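Local coordinates for protein TIR domain-containing adapter molecule 1 (Homo sapiens, PDB 4BSX) that acts as a Toll-like receptor signalling adaptor that induces interferon-beta, here seen as its helical N-terminal domain resembling IFIT proteins, at residues L11-F15 against L75-W80; V99-H104 against M116-Y121. The protein carries 2 engineered substitutions. All coordinates share one frame; numbering follows the deposited sequence.

Contact 1. Residues L11-F15 against L75-W80; sequences LPSAF and LVARQW
The rings of F15 and W80 lie face on face in an offset stack: F15 and the five-membered ring of the indole have centroids 4.0 Å apart and planes only 15° from parallel. F15 CE2 stands over the indole near its rim, 3.3 Å from W80 CD1, while at the indole edge, near its plane, P12 CG comes to 4.2 Å from W80 CZ2. The pair illustrates how an all-helical domain, here the IFIT-like N-terminal domain of TRIF, can join elements distant in sequence without a polar bond, since helix 11-19 meets the segment 75-80, on helix 71-79, through apolar and aromatic groups alone.

L11 works one turn before F15 and serves the six-membered part of the indole. Its chi2 of -172° sets CD1 anti to CA and so carries that methyl outward, to 3.7 Å from W80 CZ3, in an approach neither over the face nor at the edge. Exposure is graded across the contact: P12 lies at the surface and W80 is partly exposed, whereas L11, F15 and V76 are buried, with M49 of helix 43-53 backing both L11 and F15. Replacing W80 by an alanine would probably leave F15 without its stacking partner and take away the indole on which P12 and L11 pack. Behind the indole the helices meet through smaller groups. V76 turns CG1 anti to its backbone N (chi1 169°), which leaves CG2 beside that nitrogen and 4.1 Å from L11 CD1; the same L11 methyl lies 4.4 Å from L75 CD2.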
ATOM      1  N   LEU A  11      -0.261  -6.192  -4.614  1.00  8.96           N
ATOM      2  CA  LEU A  11       0.972  -5.736  -4.019  1.00 12.53           C
ATOM      3  C   LEU A  11       2.076  -5.825  -5.064  1.00 15.25           C
ATOM      4  O   LEU A  11       2.720  -4.834  -5.322  1.00 19.86           O
ATOM      5  CB  LEU A  11       1.318  -6.540  -2.769  1.00 14.55           C
ATOM      6  CG  LEU A  11       1.272  -5.765  -1.468  1.00 16.83           C
ATOM      7  CD1 LEU A  11       1.818  -6.627  -0.359  1.00  9.73           C
ATOM      8  CD2 LEU A  11       2.020  -4.400  -1.540  1.00 17.77           C
ATOM      9  N   PRO A  12       2.277  -7.010  -5.684  1.00 22.56           N
ATOM     10  CA  PRO A  12       3.352  -7.111  -6.695  1.00 15.11           C
ATOM     11  C   PRO A  12       3.178  -6.139  -7.869  1.00 13.67           C
ATOM     12  O   PRO A  12       4.161  -5.631  -8.398  1.00 12.44           O
ATOM     13  CB  PRO A  12       3.248  -8.574  -7.205  1.00 13.00           C
ATOM     14  CG  PRO A  12       2.484  -9.324  -6.165  1.00 17.02           C
ATOM     15  CD  PRO A  12       1.579  -8.305  -5.473  1.00 18.18           C
ATOM     16  N   SER A  13       1.943  -5.898  -8.291  1.00 12.38           N
ATOM     17  CA  SER A  13       1.716  -4.963  -9.394  1.00 19.25           C
ATOM     18  C   SER A  13       2.017  -3.517  -8.999  1.00 19.22           C
ATOM     19  O   SER A  13       2.477  -2.767  -9.817  1.00 11.21           O
ATOM     20  CB  SER A  13       0.299  -5.038  -9.950  1.00 15.23           C
ATOM     21  OG  SER A  13       0.150  -6.182 -10.762  1.00 18.20           O
ATOM     22  N   ALA A  14       1.729  -3.146  -7.753  1.00 22.08           N
ATOM     23  CA  ALA A  14       2.079  -1.830  -7.256  1.00 15.32           C
ATOM     24  C   ALA A  14       3.597  -1.691  -7.258  1.00 17.95           C
ATOM     25  O   ALA A  14       4.122  -0.650  -7.631  1.00 19.44           O
ATOM     26  CB  ALA A  14       1.526  -1.603  -5.852  1.00 12.47           C
ATOM     27  N   PHE A  15       4.317  -2.721  -6.842  1.00 16.97           N
ATOM     28  CA  PHE A  15       5.794  -2.668  -6.920  1.00 17.92           C
ATOM     29  C   PHE A  15       6.277  -2.483  -8.415  1.00 17.00           C
ATOM     30  O   PHE A  15       7.276  -1.773  -8.731  1.00 13.35           O
ATOM     31  CB  PHE A  15       6.390  -3.933  -6.307  1.00 18.66           C
ATOM     32  CG  PHE A  15       6.654  -3.875  -4.802  1.00 15.70           C
ATOM     33  CD1 PHE A  15       7.700  -3.124  -4.284  1.00  9.31           C
ATOM     34  CD2 PHE A  15       5.912  -4.654  -3.929  1.00 11.81           C
ATOM     35  CE1 PHE A  15       7.970  -3.128  -2.908  1.00 10.86           C
ATOM     36  CE2 PHE A  15       6.171  -4.654  -2.546  1.00 17.21           C
ATOM     37  CZ  PHE A  15       7.205  -3.899  -2.042  1.00 10.24           C
ATOM     38  N   LEU A  75       4.059  -8.156   6.700  1.00 16.18           N
ATOM     39  CA  LEU A  75       4.146  -8.993   5.515  1.00 13.68           C
ATOM     40  C   LEU A  75       5.154  -8.430   4.489  1.00 11.42           C
ATOM     41  O   LEU A  75       5.917  -9.174   3.880  1.00 13.71           O
ATOM     42  CB  LEU A  75       2.774  -9.112   4.864  1.00 15.45           C
ATOM     43  CG  LEU A  75       2.696 -10.147   3.713  1.00 25.72           C
ATOM     44  CD1 LEU A  75       2.451 -11.574   4.279  1.00 15.87           C
ATOM     45  CD2 LEU A  75       1.617  -9.810   2.676  1.00 24.96           C
ATOM     46  N   VAL A  76       5.118  -7.117   4.276  1.00 13.50           N
ATOM     47  CA  VAL A  76       6.090  -6.439   3.399  1.00 10.48           C
ATOM     48  C   VAL A  76       7.528  -6.537   3.932  1.00  9.55           C
ATOM     49  O   VAL A  76       8.456  -6.815   3.188  1.00 15.77           O
ATOM     50  CB  VAL A  76       5.691  -4.975   3.120  1.00 11.45           C
ATOM     51  CG1 VAL A  76       6.842  -4.234   2.443  1.00  7.68           C
ATOM     52  CG2 VAL A  76       4.440  -4.938   2.244  1.00 19.01           C
ATOM     53  N   ALA A  77       7.719  -6.375   5.223  1.00  8.02           N
ATOM     54  CA  ALA A  77       9.056  -6.494   5.776  1.00  8.46           C
ATOM     55  C   ALA A  77       9.633  -7.880   5.495  1.00 13.30           C
ATOM     56  O   ALA A  77      10.809  -8.028   5.142  1.00 11.73           O
ATOM     57  CB  ALA A  77       9.012  -6.250   7.294  1.00  6.81           C
ATOM     58  N   ARG A  78       8.802  -8.903   5.687  1.00 14.37           N
ATOM     59  CA  ARG A  78       9.254 -10.269   5.592  1.00 12.90           C
ATOM     60  C   ARG A  78       9.427 -10.707   4.172  1.00 12.26           C
ATOM     61  O   ARG A  78      10.443 -11.265   3.830  1.00 11.96           O
ATOM     62  CB  ARG A  78       8.271 -11.209   6.291  1.00 10.42           C
ATOM     63  CG  ARG A  78       8.311 -11.100   7.778  1.00 13.20           C
ATOM     64  CD  ARG A  78       6.995 -11.569   8.392  1.00 13.23           C
ATOM     65  NE  ARG A  78       6.942 -11.197   9.796  1.00 21.58           N
ATOM     66  CZ  ARG A  78       5.863 -11.287  10.559  1.00 24.23           C
ATOM     67  NH1 ARG A  78       4.724 -11.759  10.057  1.00 20.99           N
ATOM     68  NH2 ARG A  78       5.936 -10.934  11.832  1.00 21.76           N
ATOM     69  N   GLN A  79       8.435 -10.469   3.338  1.00 13.60           N
ATOM     70  CA  GLN A  79       8.464 -11.074   2.026  1.00 13.75           C
ATOM     71  C   GLN A  79       9.071 -10.206   0.940  1.00 14.05           C
ATOM     72  O   GLN A  79       9.371 -10.729  -0.117  1.00 11.42           O
ATOM     73  CB  GLN A  79       7.046 -11.521   1.649  1.00 17.30           C
ATOM     74  CG  GLN A  79       6.538 -12.579   2.619  1.00 10.87           C
ATOM     75  CD  GLN A  79       5.194 -13.127   2.281  1.00 12.36           C
ATOM     76  OE1 GLN A  79       4.526 -12.653   1.383  1.00 14.46           O
ATOM     77  NE2 GLN A  79       4.784 -14.143   3.015  1.00 13.60           N
ATOM     78  N   TRP A  80       9.233  -8.896   1.187  1.00 16.12           N
ATOM     79  CA  TRP A  80       9.876  -8.007   0.211  1.00 12.17           C
ATOM     80  C   TRP A  80      11.147  -7.329   0.737  1.00 11.72           C
ATOM     81  O   TRP A  80      11.967  -6.833  -0.040  1.00 15.51           O
ATOM     82  CB  TRP A  80       8.896  -6.941  -0.295  1.00 10.43           C
ATOM     83  CG  TRP A  80       7.992  -7.368  -1.468  1.00  9.21           C
ATOM     84  CD1 TRP A  80       8.234  -7.232  -2.824  1.00 12.14           C
ATOM     85  CD2 TRP A  80       6.726  -7.995  -1.353  1.00  7.48           C
ATOM     86  NE1 TRP A  80       7.165  -7.742  -3.547  1.00 10.72           N
ATOM     87  CE2 TRP A  80       6.232  -8.207  -2.657  1.00  8.34           C
ATOM     88  CE3 TRP A  80       5.946  -8.379  -0.267  1.00 15.83           C
ATOM     89  CZ2 TRP A  80       5.002  -8.781  -2.888  1.00 16.82           C
ATOM     90  CZ3 TRP A  80       4.731  -8.970  -0.496  1.00 23.05           C
ATOM     91  CH2 TRP A  80       4.262  -9.157  -1.795  1.00 22.55           C
TER

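Contact 2. Residues V99-H104 against M116-Y121; sequences VARLYH and MRDVAY. Engineered in segment 116-121: M116 (natural residue Leu).
Y121 OH hydrogen-bonds to E142 on helix 136-147, and R101, whose CG passes 3.7 Å from Y121 OH, adds a salt bridge from NH2 to the same carboxylate. One residue from each helix of the pair is thus tied to a single acid of a third helix. Within the antiparallel helical hairpin formed by helices 96-108 and 114-130, the Y121 ring receives A100 CB over its centre, a CH-pi contact 3.5 Å from the centroid and only 9° off the ring normal. A120 CB answers by reaching to 3.6 Å from A100 CA, and with alanine facing alanine the segment axes come within 8.3 Å of each other. Toward the other end, Y103 CD2 lies 3.8 Å from CB of the engineered M116. R117 runs alongside H104, its CD at the imidazole edge 3.6 Å from H104 ND1, before a bend at chi3 (57°) turns its guanidinium to a weak, two-nitrogen salt bridge with D118 OD1. H104 ND1 is buried without a polar partner, and R117 NH1 nearby would probably disfavour a charged imidazole. Small residues therefore bring the helices together, while the charges pair along or beyond the interface.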
ATOM      1  N   VAL A  99      -3.926  -2.274  -0.247  1.00 18.03           N
ATOM      2  CA  VAL A  99      -3.698  -2.179  -1.684  1.00 14.00           C
ATOM      3  C   VAL A  99      -4.533  -1.037  -2.300  1.00  9.86           C
ATOM      4  O   VAL A  99      -3.987  -0.227  -3.053  1.00 10.99           O
ATOM      5  CB  VAL A  99      -3.868  -3.549  -2.390  1.00 10.63           C
ATOM      6  CG1 VAL A  99      -3.996  -3.393  -3.911  1.00 14.58           C
ATOM      7  CG2 VAL A  99      -2.685  -4.470  -2.052  1.00 11.87           C
ATOM      8  N   ALA A 100      -5.828  -0.953  -1.990  1.00 11.18           N
ATOM      9  CA  ALA A 100      -6.650   0.215  -2.400  1.00 15.95           C
ATOM     10  C   ALA A 100      -6.005   1.609  -2.066  1.00 15.23           C
ATOM     11  O   ALA A 100      -5.996   2.540  -2.880  1.00 10.46           O
ATOM     12  CB  ALA A 100      -8.033   0.115  -1.741  1.00 12.28           C
ATOM     13  N   ARG A 101      -5.487   1.728  -0.845  1.00 10.48           N
ATOM     14  CA  ARG A 101      -4.879   2.943  -0.373  1.00  7.74           C
ATOM     15  C   ARG A 101      -3.584   3.270  -1.206  1.00 12.08           C
ATOM     16  O   ARG A 101      -3.374   4.394  -1.706  1.00  6.37           O
ATOM     17  CB  ARG A 101      -4.602   2.767   1.110  1.00  8.73           C
ATOM     18  CG  ARG A 101      -5.829   3.063   1.973  1.00 14.68           C
ATOM     19  CD  ARG A 101      -5.600   2.923   3.492  1.00 12.53           C
ATOM     20  NE  ARG A 101      -6.827   3.314   4.204  1.00 10.71           N
ATOM     21  CZ  ARG A 101      -6.970   3.326   5.526  1.00 13.09           C
ATOM     22  NH1 ARG A 101      -5.957   2.972   6.306  1.00  8.36           N
ATOM     23  NH2 ARG A 101      -8.136   3.693   6.075  1.00 14.55           N
ATOM     24  N   LEU A 102      -2.743   2.261  -1.368  1.00 12.37           N
ATOM     25  CA  LEU A 102      -1.607   2.333  -2.237  1.00  6.54           C
ATOM     26  C   LEU A 102      -2.001   2.751  -3.658  1.00  9.52           C
ATOM     27  O   LEU A 102      -1.395   3.641  -4.234  1.00  9.08           O
ATOM     28  CB  LEU A 102      -0.873   1.005  -2.240  1.00 13.38           C
ATOM     29  CG  LEU A 102      -0.216   0.616  -0.909  1.00 17.31           C
ATOM     30  CD1 LEU A 102       0.509  -0.701  -1.119  1.00 14.43           C
ATOM     31  CD2 LEU A 102       0.736   1.700  -0.363  1.00 16.80           C
ATOM     32  N   TYR A 103      -3.032   2.144  -4.221  1.00  9.91           N
ATOM     33  CA  TYR A 103      -3.388   2.486  -5.579  1.00  8.91           C
ATOM     34  C   TYR A 103      -3.963   3.866  -5.666  1.00 16.73           C
ATOM     35  O   TYR A 103      -3.873   4.522  -6.728  1.00 17.08           O
ATOM     36  CB  TYR A 103      -4.314   1.469  -6.196  1.00 11.96           C
ATOM     37  CG  TYR A 103      -3.548   0.398  -6.959  1.00 12.66           C
ATOM     38  CD1 TYR A 103      -2.876  -0.594  -6.278  1.00 10.02           C
ATOM     39  CD2 TYR A 103      -3.464   0.414  -8.334  1.00 17.77           C
ATOM     40  CE1 TYR A 103      -2.177  -1.550  -6.922  1.00 14.81           C
ATOM     41  CE2 TYR A 103      -2.747  -0.565  -9.006  1.00 13.33           C
ATOM     42  CZ  TYR A 103      -2.108  -1.545  -8.288  1.00 14.22           C
ATOM     43  OH  TYR A 103      -1.387  -2.542  -8.907  1.00 21.07           O
ATOM     44  N   HIS A 104      -4.547   4.334  -4.562  1.00 10.39           N
ATOM     45  CA  HIS A 104      -5.041   5.674  -4.580  1.00 15.75           C
ATOM     46  C   HIS A 104      -3.871   6.665  -4.755  1.00 18.26           C
ATOM     47  O   HIS A 104      -3.942   7.558  -5.584  1.00 14.51           O
ATOM     48  CB  HIS A 104      -5.808   5.988  -3.315  1.00 18.79           C
ATOM     49  CG  HIS A 104      -6.066   7.435  -3.151  1.00 11.56           C
ATOM     50  ND1 HIS A 104      -6.865   8.143  -4.025  1.00 25.23           N
ATOM     51  CD2 HIS A 104      -5.595   8.329  -2.250  1.00 26.38           C
ATOM     52  CE1 HIS A 104      -6.905   9.408  -3.645  1.00 22.26           C
ATOM     53  NE2 HIS A 104      -6.139   9.549  -2.574  1.00 19.28           N
HETATM   54  N   MSE A 116      -7.780   1.818 -11.931  1.00 29.53           N
HETATM   55  CA  MSE A 116      -7.115   0.756 -11.161  1.00 20.96           C
HETATM   56  C   MSE A 116      -7.343   0.976  -9.669  1.00 19.66           C
HETATM   57  O   MSE A 116      -7.517   0.022  -8.921  1.00 22.92           O
HETATM   58  CB  MSE A 116      -5.613   0.655 -11.460  1.00 25.90           C
HETATM   59  CG  MSE A 116      -5.212  -0.151 -12.729  1.00 41.64           C
HETATM   60 SE   MSE A 116      -6.065  -1.946 -12.921  1.00 82.31          SE
HETATM   61  CE  MSE A 116      -7.702  -1.466 -13.927  1.00 38.99           C
ATOM     62  N   ARG A 117      -7.379   2.232  -9.243  1.00 18.45           N
ATOM     63  CA  ARG A 117      -7.785   2.537  -7.879  1.00 19.17           C
ATOM     64  C   ARG A 117      -9.198   2.052  -7.588  1.00 19.97           C
ATOM     65  O   ARG A 117      -9.474   1.593  -6.484  1.00 15.96           O
ATOM     66  CB  ARG A 117      -7.754   4.032  -7.646  1.00 19.82           C
ATOM     67  CG  ARG A 117      -8.265   4.439  -6.263  1.00 27.04           C
ATOM     68  CD  ARG A 117      -8.566   5.913  -6.223  1.00 29.79           C
ATOM     69  NE  ARG A 117      -9.533   6.222  -7.261  1.00 33.71           N
ATOM     70  CZ  ARG A 117      -9.581   7.363  -7.934  1.00 35.43           C
ATOM     71  NH1 ARG A 117      -8.723   8.346  -7.663  1.00 31.82           N
ATOM     72  NH2 ARG A 117     -10.503   7.510  -8.880  1.00 38.07           N
ATOM     73  N   ASP A 118     -10.092   2.209  -8.566  1.00 20.86           N
ATOM     74  CA  ASP A 118     -11.517   1.916  -8.395  1.00 20.45           C
ATOM     75  C   ASP A 118     -11.692   0.429  -8.189  1.00 19.09           C
ATOM     76  O   ASP A 118     -12.392  -0.030  -7.274  1.00 19.71           O
ATOM     77  CB  ASP A 118     -12.303   2.331  -9.652  1.00 24.88           C
ATOM     78  CG  ASP A 118     -12.481   3.842  -9.779  1.00 27.35           C
ATOM     79  OD1 ASP A 118     -12.175   4.589  -8.821  1.00 29.10           O
ATOM     80  OD2 ASP A 118     -12.971   4.285 -10.832  1.00 30.84           O
ATOM     81  N   VAL A 119     -11.070  -0.326  -9.075  1.00 16.22           N
ATOM     82  CA  VAL A 119     -11.094  -1.779  -8.995  1.00 16.62           C
ATOM     83  C   VAL A 119     -10.574  -2.230  -7.628  1.00 22.31           C
ATOM     84  O   VAL A 119     -11.188  -3.084  -6.994  1.00 23.28           O
ATOM     85  CB  VAL A 119     -10.247  -2.404 -10.107  1.00 16.51           C
ATOM     86  CG1 VAL A 119     -10.065  -3.907  -9.884  1.00 25.63           C
ATOM     87  CG2 VAL A 119     -10.885  -2.131 -11.451  1.00 19.58           C
ATOM     88  N   ALA A 120      -9.471  -1.645  -7.153  1.00 19.87           N
ATOM     89  CA  ALA A 120      -8.938  -1.976  -5.811  1.00 20.47           C
ATOM     90  C   ALA A 120      -9.922  -1.674  -4.632  1.00 18.08           C
ATOM     91  O   ALA A 120     -10.090  -2.512  -3.730  1.00 16.27           O
ATOM     92  CB  ALA A 120      -7.548  -1.300  -5.594  1.00 14.91           C
ATOM     93  N   TYR A 121     -10.586  -0.512  -4.639  1.00  9.00           N
ATOM     94  CA  TYR A 121     -11.571  -0.237  -3.599  1.00 15.85           C
ATOM     95  C   TYR A 121     -12.720  -1.277  -3.654  1.00 18.28           C
ATOM     96  O   TYR A 121     -13.172  -1.773  -2.637  1.00 18.64           O
ATOM     97  CB  TYR A 121     -12.046   1.230  -3.611  1.00 11.32           C
ATOM     98  CG  TYR A 121     -11.148   2.095  -2.701  1.00 11.96           C
ATOM     99  CD1 TYR A 121     -11.137   1.889  -1.369  1.00  7.70           C
ATOM    100  CD2 TYR A 121     -10.253   3.028  -3.205  1.00 14.11           C
ATOM    101  CE1 TYR A 121     -10.342   2.565  -0.546  1.00  8.25           C
ATOM    102  CE2 TYR A 121      -9.432   3.738  -2.359  1.00 11.18           C
ATOM    103  CZ  TYR A 121      -9.489   3.490  -1.020  1.00 15.75           C
ATOM    104  OH  TYR A 121      -8.735   4.164  -0.077  1.00  9.12           O
TER

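Contacts 1 and 2 use different pairs of helices but meet where helix 11-19 packs against helix 96-108: L11 CD2 is 4.0 Å from L102 CD1, and Y103 also touches S13 and A14. Helix 11-19 thus packs on both helix 71-79 and helix 96-108, and L11 takes part on both sides, one methyl toward each, while F15 serves the first and S13 and A14 the second. Contact 2 is buried and joins close neighbours in sequence; contact 1, bridging sixty residues, is only partly buried and runs out to the surface. Their chemistry follows suit. Large side chains span the wider gap in contact 1, whereas alanines permit close backbone approach in contact 2, with charged groups at its margins turned to other partners.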